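PDB 3AII: glutamate--tRNA ligase, which is a non-discriminating synthetase that attaches glutamate to the acceptor end of tRNA, probably after activating the amino acid with ATP to form glutamyl-adenylate. Local coordinates for residues I111-R125 with I368-S382. Sequence-based numbering, arbitrary orientation. Where two conformers were deposited one is given.
Sequences IGHARAAILNHEYAR and IRKLMVEIGVKIADS
Met372 lies against the aliphatic start of Arg115 at about a right angle, SD 3.6 Å from Arg115 CB, where helix residues 111-125, which begin in the HIGH motif, cross helix residues 368-375 at -72°. A bend at chi2 (-49°) turns the thioether along helix 111-126 and brings its methyl CE to Ile111, whose CG2 is 3.8 Å from it. Beyond the sulfur the Arg115 chain runs out extended to the C-terminal end of the other helix. There Arg115 NH2 donates to Gly376 O (3.2 Å), a nearly straight bond that meets the oxygen almost head-on and within the guanidinium plane, while Ile375 CG2 covers one guanidinium face. Its NE gives its hydrogen to a water that in turn donates to Met372 O and Gly376 O, and its NH1 binds Gly321 O. A leucine in place of Arg115 would probably leave Gly376 O without its guanidinium donor and the bridging water less firmly held.

Ile118 is a knob among Ile368, Arg369, Met372 and Val373, its CD1 3.7 Å from both Ile368 CG2 and Met372 CG. In the conformer given, Arg369 passes this knob and, bent at chi3 (-65°), sends NH2 to Glu122 OE2 (2.6 Å), a bent salt-bridge bond reaching the anti side from somewhat out of the carboxylate plane. The same NH2 lies at the edge of the His121 ring, and Arg369 NH1 binds Leu158 O. Arg125 NH1 completes the network with a weak bond to Glu122 OE1.

In this class I catalytic domain, of the Rossmann-like HUP clan, the HIGH region, which serves ATP binding in the family, leads from strand 98-101 into helix 111-126, here packed on a helix from late in the domain. Strand 98-101 touches Ala116 and Asn120, Leu291 of strand 289-291 meets Leu119 and Val377, and helix 386-397 meets Ile111.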
ATOM      1  N   ILE A 111       0.515  -1.595   1.205  1.00 29.14           N
ATOM      2  CA  ILE A 111      -0.442  -2.087   2.194  1.00 24.61           C
ATOM      3  C   ILE A 111       0.112  -2.210   3.610  1.00 25.40           C
ATOM      4  O   ILE A 111      -0.583  -1.918   4.589  1.00 25.48           O
ATOM      5  CB  ILE A 111      -1.080  -3.434   1.744  1.00 38.04           C
ATOM      6  CG1 ILE A 111      -2.219  -3.167   0.772  1.00 42.27           C
ATOM      7  CG2 ILE A 111      -1.620  -4.198   2.940  1.00 38.98           C
ATOM      8  CD1 ILE A 111      -3.431  -2.549   1.433  1.00 39.86           C
ATOM      9  N   GLY A 112       1.373  -2.621   3.728  1.00 31.32           N
ATOM     10  CA  GLY A 112       2.036  -2.666   5.018  1.00 35.70           C
ATOM     11  C   GLY A 112       2.058  -1.307   5.696  1.00 32.13           C
ATOM     12  O   GLY A 112       1.762  -1.185   6.884  1.00 30.00           O
ATOM     13  N   HIS A 113       2.388  -0.266   4.940  1.00 22.81           N
ATOM     14  CA  HIS A 113       2.356   1.082   5.498  1.00 21.16           C
ATOM     15  C   HIS A 113       0.966   1.413   5.974  1.00 23.09           C
ATOM     16  O   HIS A 113       0.785   2.004   7.020  1.00 20.06           O
ATOM     17  CB  HIS A 113       2.724   2.129   4.453  1.00 25.18           C
ATOM     18  CG  HIS A 113       4.155   2.111   4.044  1.00 22.90           C
ATOM     19  ND1 HIS A 113       4.566   1.723   2.788  1.00 28.51           N
ATOM     20  CD2 HIS A 113       5.278   2.471   4.716  1.00 26.68           C
ATOM     21  CE1 HIS A 113       5.882   1.827   2.706  1.00 47.75           C
ATOM     22  NE2 HIS A 113       6.337   2.283   3.859  1.00 28.54           N
ATOM     23  N   ALA A 114      -0.033   1.060   5.173  1.00 21.88           N
ATOM     24  CA  ALA A 114      -1.395   1.444   5.494  1.00 23.29           C
ATOM     25  C   ALA A 114      -1.803   0.998   6.894  1.00 22.90           C
ATOM     26  O   ALA A 114      -2.487   1.733   7.604  1.00 25.21           O
ATOM     27  CB  ALA A 114      -2.374   0.906   4.435  1.00 27.54           C
ATOM     28  N   ARG A 115      -1.388  -0.202   7.294  1.00 18.76           N
ATOM     29  CA  ARG A 115      -1.689  -0.697   8.631  1.00 21.38           C
ATOM     30  C   ARG A 115      -1.170   0.215   9.758  1.00 20.88           C
ATOM     31  O   ARG A 115      -1.930   0.586  10.652  1.00 22.47           O
ATOM     32  CB  ARG A 115      -1.148  -2.115   8.804  1.00 33.09           C
ATOM     33  CG  ARG A 115      -1.629  -2.773  10.065  1.00 32.11           C
ATOM     34  CD  ARG A 115      -1.212  -4.229  10.142  1.00 38.60           C
ATOM     35  NE  ARG A 115      -1.614  -4.806  11.419  1.00 48.83           N
ATOM     36  CZ  ARG A 115      -1.095  -5.913  11.936  1.00 45.72           C
ATOM     37  NH1 ARG A 115      -0.148  -6.565  11.279  1.00 41.39           N
ATOM     38  NH2 ARG A 115      -1.522  -6.363  13.108  1.00 43.45           N
ATOM     39  N   ALA A 116       0.115   0.567   9.723  1.00 22.10           N
ATOM     40  CA  ALA A 116       0.675   1.471  10.737  1.00 20.10           C
ATOM     41  C   ALA A 116      -0.030   2.820  10.720  1.00 16.70           C
ATOM     42  O   ALA A 116      -0.314   3.410  11.765  1.00 18.32           O
ATOM     43  CB  ALA A 116       2.175   1.661  10.522  1.00 19.22           C
ATOM     44  N   ALA A 117      -0.305   3.317   9.524  1.00 21.11           N
ATOM     45  CA  ALA A 117      -0.936   4.629   9.391  1.00 16.24           C
ATOM     46  C   ALA A 117      -2.340   4.619   9.976  1.00 16.76           C
ATOM     47  O   ALA A 117      -2.718   5.494  10.756  1.00 20.44           O
ATOM     48  CB  ALA A 117      -0.975   5.044   7.934  1.00 16.12           C
ATOM     49  N   ILE A 118      -3.109   3.604   9.600  1.00 18.87           N
ATOM     50  CA  ILE A 118      -4.483   3.481  10.078  1.00 19.82           C
ATOM     51  C   ILE A 118      -4.545   3.287  11.596  1.00 14.87           C
ATOM     52  O   ILE A 118      -5.305   3.964  12.280  1.00 19.52           O
ATOM     53  CB  ILE A 118      -5.210   2.337   9.353  1.00 20.32           C
ATOM     54  CG1 ILE A 118      -5.458   2.723   7.891  1.00 24.12           C
ATOM     55  CG2 ILE A 118      -6.538   2.018  10.048  1.00 21.12           C
ATOM     56  CD1 ILE A 118      -5.624   1.555   6.980  1.00 29.74           C
ATOM     57  N   LEU A 119      -3.736   2.375  12.125  1.00 20.15           N
ATOM     58  CA  LEU A 119      -3.792   2.097  13.553  1.00 18.85           C
ATOM     59  C   LEU A 119      -3.415   3.331  14.368  1.00 18.52           C
ATOM     60  O   LEU A 119      -4.085   3.684  15.335  1.00 20.50           O
ATOM     61  CB  LEU A 119      -2.901   0.902  13.914  1.00 19.61           C
ATOM     62  CG  LEU A 119      -3.402  -0.422  13.345  1.00 25.12           C
ATOM     63  CD1 LEU A 119      -2.392  -1.537  13.580  1.00 33.47           C
ATOM     64  CD2 LEU A 119      -4.755  -0.763  13.954  1.00 31.17           C
ATOM     65  N   ASN A 120      -2.348   4.007  13.965  1.00 17.98           N
ATOM     66  CA  ASN A 120      -1.931   5.189  14.694  1.00 17.30           C
ATOM     67  C   ASN A 120      -2.948   6.304  14.597  1.00 17.26           C
ATOM     68  O   ASN A 120      -3.211   7.017  15.573  1.00 20.57           O
ATOM     69  CB  ASN A 120      -0.554   5.645  14.221  1.00 18.54           C
ATOM     70  CG  ASN A 120       0.546   4.828  14.836  1.00 19.74           C
ATOM     71  OD1 ASN A 120       0.898   5.025  15.998  1.00 20.63           O
ATOM     72  ND2 ASN A 120       1.088   3.890  14.074  1.00 20.74           N
ATOM     73  N   HIS A 121      -3.544   6.444  13.420  1.00 16.28           N
ATOM     74  CA  HIS A 121      -4.605   7.421  13.237  1.00 16.92           C
ATOM     75  C   HIS A 121      -5.832   7.074  14.091  1.00 19.41           C
ATOM     76  O   HIS A 121      -6.375   7.933  14.778  1.00 20.50           O
ATOM     77  CB  HIS A 121      -4.966   7.535  11.765  1.00 19.00           C
ATOM     78  CG  HIS A 121      -6.174   8.374  11.502  1.00 19.82           C
ATOM     79  ND1 HIS A 121      -6.255   9.701  11.866  1.00 22.92           N
ATOM     80  CD2 HIS A 121      -7.353   8.072  10.908  1.00 18.71           C
ATOM     81  CE1 HIS A 121      -7.433  10.182  11.505  1.00 20.15           C
ATOM     82  NE2 HIS A 121      -8.118   9.212  10.923  1.00 28.25           N
ATOM     83  N   GLU A 122      -6.240   5.807  14.072  1.00 20.53           N
ATOM     84  CA  GLU A 122      -7.358   5.361  14.910  1.00 25.19           C
ATOM     85  C   GLU A 122      -7.136   5.567  16.412  1.00 24.85           C
ATOM     86  O   GLU A 122      -8.067   5.925  17.129  1.00 21.93           O
ATOM     87  CB  GLU A 122      -7.712   3.893  14.627  1.00 18.41           C
ATOM     88  CG  GLU A 122      -8.264   3.618  13.230  1.00 24.04           C
ATOM     89  CD  GLU A 122      -9.678   4.153  13.024  1.00 34.94           C
ATOM     90  OE1 GLU A 122     -10.419   4.335  14.014  1.00 33.66           O
ATOM     91  OE2 GLU A 122     -10.049   4.392  11.858  1.00 35.20           O
ATOM     92  N   TYR A 123      -5.918   5.341  16.904  1.00 18.78           N
ATOM     93  CA  TYR A 123      -5.651   5.597  18.316  1.00 19.04           C
ATOM     94  C   TYR A 123      -5.637   7.082  18.641  1.00 19.05           C
ATOM     95  O   TYR A 123      -6.062   7.488  19.716  1.00 22.52           O
ATOM     96  CB  TYR A 123      -4.361   4.924  18.786  1.00 19.40           C
ATOM     97  CG  TYR A 123      -4.579   3.494  19.203  1.00 31.70           C
ATOM     98  CD1 TYR A 123      -4.135   2.445  18.415  1.00 33.26           C
ATOM     99  CD2 TYR A 123      -5.262   3.195  20.377  1.00 31.04           C
ATOM    100  CE1 TYR A 123      -4.351   1.128  18.791  1.00 42.28           C
ATOM    101  CE2 TYR A 123      -5.483   1.887  20.759  1.00 40.58           C
ATOM    102  CZ  TYR A 123      -5.023   0.860  19.966  1.00 41.17           C
ATOM    103  OH  TYR A 123      -5.243  -0.440  20.352  1.00 45.12           O
ATOM    104  N   ALA A 124      -5.145   7.900  17.715  1.00 20.08           N
ATOM    105  CA  ALA A 124      -5.160   9.343  17.930  1.00 21.77           C
ATOM    106  C   ALA A 124      -6.605   9.844  18.015  1.00 20.76           C
ATOM    107  O   ALA A 124      -6.916  10.708  18.839  1.00 23.32           O
ATOM    108  CB  ALA A 124      -4.376  10.071  16.818  1.00 20.98           C
ATOM    109  N   ARG A 125      -7.482   9.286  17.182  1.00 21.54           N
ATOM    110  CA  ARG A 125      -8.901   9.640  17.236  1.00 21.36           C
ATOM    111  C   ARG A 125      -9.511   9.183  18.556  1.00 22.38           C
ATOM    112  O   ARG A 125     -10.125   9.970  19.277  1.00 28.19           O
ATOM    113  CB  ARG A 125      -9.671   9.005  16.081  1.00 25.68           C
ATOM    114  CG  ARG A 125      -9.504   9.719  14.753  1.00 38.43           C
ATOM    115  CD  ARG A 125     -10.770   9.587  13.910  1.00 60.85           C
ATOM    116  NE  ARG A 125     -11.208   8.198  13.805  1.00 54.72           N
ATOM    117  CZ  ARG A 125     -11.695   7.648  12.698  1.00 49.97           C
ATOM    118  NH1 ARG A 125     -12.063   6.375  12.699  1.00 59.28           N
ATOM    119  NH2 ARG A 125     -11.813   8.369  11.590  1.00 49.66           N
ATOM    120  N   ILE A 368      -9.708  -0.935   3.144  1.00 18.50           N
ATOM    121  CA  ILE A 368      -8.404  -1.065   3.789  1.00 21.30           C
ATOM    122  C   ILE A 368      -8.492  -0.706   5.265  1.00 19.00           C
ATOM    123  O   ILE A 368      -7.957  -1.420   6.126  1.00 20.50           O
ATOM    124  CB  ILE A 368      -7.362  -0.166   3.103  1.00 18.08           C
ATOM    125  CG1 ILE A 368      -7.211  -0.563   1.637  1.00 17.48           C
ATOM    126  CG2 ILE A 368      -6.025  -0.265   3.819  1.00 20.46           C
ATOM    127  CD1 ILE A 368      -6.927  -2.022   1.430  1.00 30.00           C
ATOM    128  N   ARG A 369      -9.168   0.398   5.561  1.00 20.48           N
ATOM    129  CA  ARG A 369      -9.313   0.824   6.946  0.56 22.83           C
ATOM    130  C   ARG A 369     -10.036  -0.243   7.753  1.00 24.84           C
ATOM    131  O   ARG A 369      -9.611  -0.583   8.853  1.00 24.31           O
ATOM    132  CB  ARG A 369     -10.043   2.167   7.057  0.56 20.75           C
ATOM    133  CG  ARG A 369     -10.164   2.661   8.499  0.56 23.85           C
ATOM    134  CD  ARG A 369     -10.777   4.052   8.583  0.56 23.45           C
ATOM    135  NE  ARG A 369      -9.939   5.082   7.975  0.56 32.67           N
ATOM    136  CZ  ARG A 369      -8.988   5.761   8.614  0.56 25.15           C
ATOM    137  NH1 ARG A 369      -8.293   6.679   7.966  0.56 21.01           N
ATOM    138  NH2 ARG A 369      -8.724   5.526   9.897  0.56 20.28           N
ATOM    139  N   LYS A 370     -11.114  -0.787   7.198  1.00 22.36           N
ATOM    140  CA  LYS A 370     -11.897  -1.790   7.918  1.00 25.81           C
ATOM    141  C   LYS A 370     -11.078  -3.044   8.208  1.00 25.25           C
ATOM    142  O   LYS A 370     -11.149  -3.598   9.306  1.00 27.66           O
ATOM    143  CB  LYS A 370     -13.186  -2.145   7.163  1.00 27.67           C
ATOM    144  CG  LYS A 370     -13.990  -3.237   7.851  1.00 40.15           C
ATOM    145  CD  LYS A 370     -15.429  -3.305   7.376  1.00 53.45           C
ATOM    146  CE  LYS A 370     -16.161  -4.455   8.071  1.00 44.25           C
ATOM    147  NZ  LYS A 370     -17.630  -4.449   7.821  1.00 53.26           N
ATOM    148  N   LEU A 371     -10.289  -3.472   7.229  1.00 23.10           N
ATOM    149  CA  LEU A 371      -9.429  -4.641   7.384  1.00 22.13           C
ATOM    150  C   LEU A 371      -8.466  -4.431   8.543  1.00 27.51           C
ATOM    151  O   LEU A 371      -8.391  -5.248   9.466  1.00 26.32           O
ATOM    152  CB  LEU A 371      -8.627  -4.883   6.109  1.00 25.60           C
ATOM    153  CG  LEU A 371      -7.609  -6.024   6.227  1.00 39.47           C
ATOM    154  CD1 LEU A 371      -8.321  -7.351   6.447  1.00 41.65           C
ATOM    155  CD2 LEU A 371      -6.715  -6.089   5.005  1.00 36.02           C
ATOM    156  N   MET A 372      -7.734  -3.325   8.500  1.00 23.75           N
ATOM    157  CA  MET A 372      -6.726  -3.064   9.526  1.00 20.45           C
ATOM    158  C   MET A 372      -7.313  -2.901  10.918  1.00 21.90           C
ATOM    159  O   MET A 372      -6.695  -3.307  11.905  1.00 29.09           O
ATOM    160  CB  MET A 372      -5.878  -1.844   9.159  1.00 23.05           C
ATOM    161  CG  MET A 372      -5.152  -2.007   7.831  1.00 23.63           C
ATOM    162  SD  MET A 372      -4.277  -3.577   7.722  1.00 28.74           S
ATOM    163  CE  MET A 372      -3.363  -3.353   6.200  1.00 31.42           C
ATOM    164  N   VAL A 373      -8.484  -2.293  11.003  1.00 22.23           N
ATOM    165  CA  VAL A 373      -9.145  -2.105  12.289  1.00 30.18           C
ATOM    166  C   VAL A 373      -9.573  -3.443  12.884  1.00 38.60           C
ATOM    167  O   VAL A 373      -9.369  -3.690  14.073  1.00 39.37           O
ATOM    168  CB  VAL A 373     -10.367  -1.179  12.174  1.00 29.62           C
ATOM    169  CG1 VAL A 373     -11.229  -1.272  13.426  1.00 34.53           C
ATOM    170  CG2 VAL A 373      -9.912   0.266  11.941  1.00 32.87           C
ATOM    171  N   GLU A 374     -10.161  -4.306  12.062  1.00 34.10           N
ATOM    172  CA  GLU A 374     -10.658  -5.584  12.566  1.00 35.38           C
ATOM    173  C   GLU A 374      -9.525  -6.544  12.938  1.00 35.21           C
ATOM    174  O   GLU A 374      -9.685  -7.382  13.821  1.00 41.47           O
ATOM    175  CB  GLU A 374     -11.674  -6.224  11.603  1.00 32.35           C
ATOM    176  CG  GLU A 374     -11.092  -6.981  10.421  1.00 41.54           C
ATOM    177  CD  GLU A 374     -12.170  -7.472   9.453  1.00 63.31           C
ATOM    178  OE1 GLU A 374     -13.356  -7.111   9.631  1.00 53.10           O
ATOM    179  OE2 GLU A 374     -11.832  -8.216   8.509  1.00 49.13           O
ATOM    180  N   ILE A 375      -8.382  -6.417  12.273  1.00 32.27           N
ATOM    181  CA  ILE A 375      -7.187  -7.160  12.678  1.00 38.17           C
ATOM    182  C   ILE A 375      -6.596  -6.596  13.975  1.00 45.34           C
ATOM    183  O   ILE A 375      -6.093  -7.344  14.813  1.00 53.99           O
ATOM    184  CB  ILE A 375      -6.112  -7.168  11.574  1.00 38.07           C
ATOM    185  CG1 ILE A 375      -6.583  -8.007  10.385  1.00 40.28           C
ATOM    186  CG2 ILE A 375      -4.793  -7.707  12.115  1.00 52.86           C
ATOM    187  CD1 ILE A 375      -5.650  -7.959   9.195  1.00 35.08           C
ATOM    188  N   GLY A 376      -6.660  -5.276  14.136  1.00 34.28           N
ATOM    189  CA  GLY A 376      -6.206  -4.622  15.354  1.00 41.81           C
ATOM    190  C   GLY A 376      -4.724  -4.786  15.656  1.00 28.69           C
ATOM    191  O   GLY A 376      -3.929  -5.107  14.769  1.00 32.25           O
ATOM    192  N   VAL A 377      -4.354  -4.566  16.916  1.00 31.42           N
ATOM    193  CA  VAL A 377      -2.954  -4.648  17.331  1.00 36.38           C
ATOM    194  C   VAL A 377      -2.594  -6.045  17.840  1.00 50.30           C
ATOM    195  O   VAL A 377      -1.818  -6.203  18.788  1.00 42.52           O
ATOM    196  CB  VAL A 377      -2.612  -3.583  18.391  1.00 42.40           C
ATOM    197  CG1 VAL A 377      -2.706  -2.192  17.785  1.00 42.79           C
ATOM    198  CG2 VAL A 377      -3.538  -3.703  19.587  1.00 37.39           C
ATOM    199  N   LYS A 378      -3.163  -7.053  17.186  1.00 38.06           N
ATOM    200  CA  LYS A 378      -2.923  -8.449  17.528  1.00 41.12           C
ATOM    201  C   LYS A 378      -1.434  -8.750  17.689  1.00 40.39           C
ATOM    202  O   LYS A 378      -0.634  -8.493  16.785  1.00 36.27           O
ATOM    203  CB  LYS A 378      -3.533  -9.354  16.451  1.00 48.26           C
ATOM    204  CG  LYS A 378      -3.336 -10.841  16.687  1.00 49.20           C
ATOM    205  CD  LYS A 378      -4.022 -11.656  15.608  1.00 51.50           C
ATOM    206  CE  LYS A 378      -3.770 -13.142  15.802  1.00 65.88           C
ATOM    207  NZ  LYS A 378      -4.562 -13.960  14.845  1.00 58.29           N
ATOM    208  N   ILE A 379      -1.061  -9.299  18.842  1.00 44.96           N
ATOM    209  CA  ILE A 379       0.340  -9.613  19.097  1.00 30.51           C
ATOM    210  C   ILE A 379       0.840 -10.707  18.161  1.00 40.54           C
ATOM    211  O   ILE A 379       1.923 -10.604  17.587  1.00 33.51           O
ATOM    212  CB  ILE A 379       0.580 -10.049  20.555  1.00 60.67           C
ATOM    213  CG1 ILE A 379      -0.010  -9.026  21.531  1.00 64.42           C
ATOM    214  CG2 ILE A 379       2.071 -10.244  20.805  1.00 41.75           C
ATOM    215  CD1 ILE A 379       0.558  -7.631  21.377  1.00 49.12           C
ATOM    216  N   ALA A 380       0.039 -11.755  18.002  1.00 37.96           N
ATOM    217  CA  ALA A 380       0.440 -12.883  17.175  1.00 41.51           C
ATOM    218  C   ALA A 380       0.396 -12.549  15.683  1.00 58.63           C
ATOM    219  O   ALA A 380      -0.430 -11.750  15.233  1.00 42.85           O
ATOM    220  CB  ALA A 380      -0.426 -14.097  17.482  1.00 49.45           C
ATOM    221  N   ASP A 381       1.297 -13.164  14.927  1.00 35.86           N
ATOM    222  CA  ASP A 381       1.339 -12.998  13.487  1.00 51.45           C
ATOM    223  C   ASP A 381       0.003 -13.395  12.878  1.00 62.68           C
ATOM    224  O   ASP A 381      -0.527 -14.465  13.171  1.00 50.52           O
ATOM    225  CB  ASP A 381       2.442 -13.871  12.896  1.00 52.23           C
ATOM    226  CG  ASP A 381       3.500 -13.067  12.184  1.00 68.80           C
ATOM    227  OD1 ASP A 381       3.542 -13.118  10.936  1.00 90.73           O
ATOM    228  OD2 ASP A 381       4.287 -12.383  12.873  1.00 60.35           O
ATOM    229  N   SER A 382      -0.548 -12.529  12.037  1.00 64.60           N
ATOM    230  CA  SER A 382      -1.753 -12.866  11.295  1.00 56.29           C
ATOM    231  C   SER A 382      -1.419 -13.087   9.823  1.00 63.17           C
ATOM    232  O   SER A 382      -0.283 -12.861   9.398  1.00 56.69           O
ATOM    233  CB  SER A 382      -2.824 -11.785  11.467  1.00 51.79           C
ATOM    234  OG  SER A 382      -2.275 -10.489  11.322  1.00 69.50           O
TER
HETATM  235  O   HOH W   1      -4.211  -4.328  12.255  1.00 32.20           O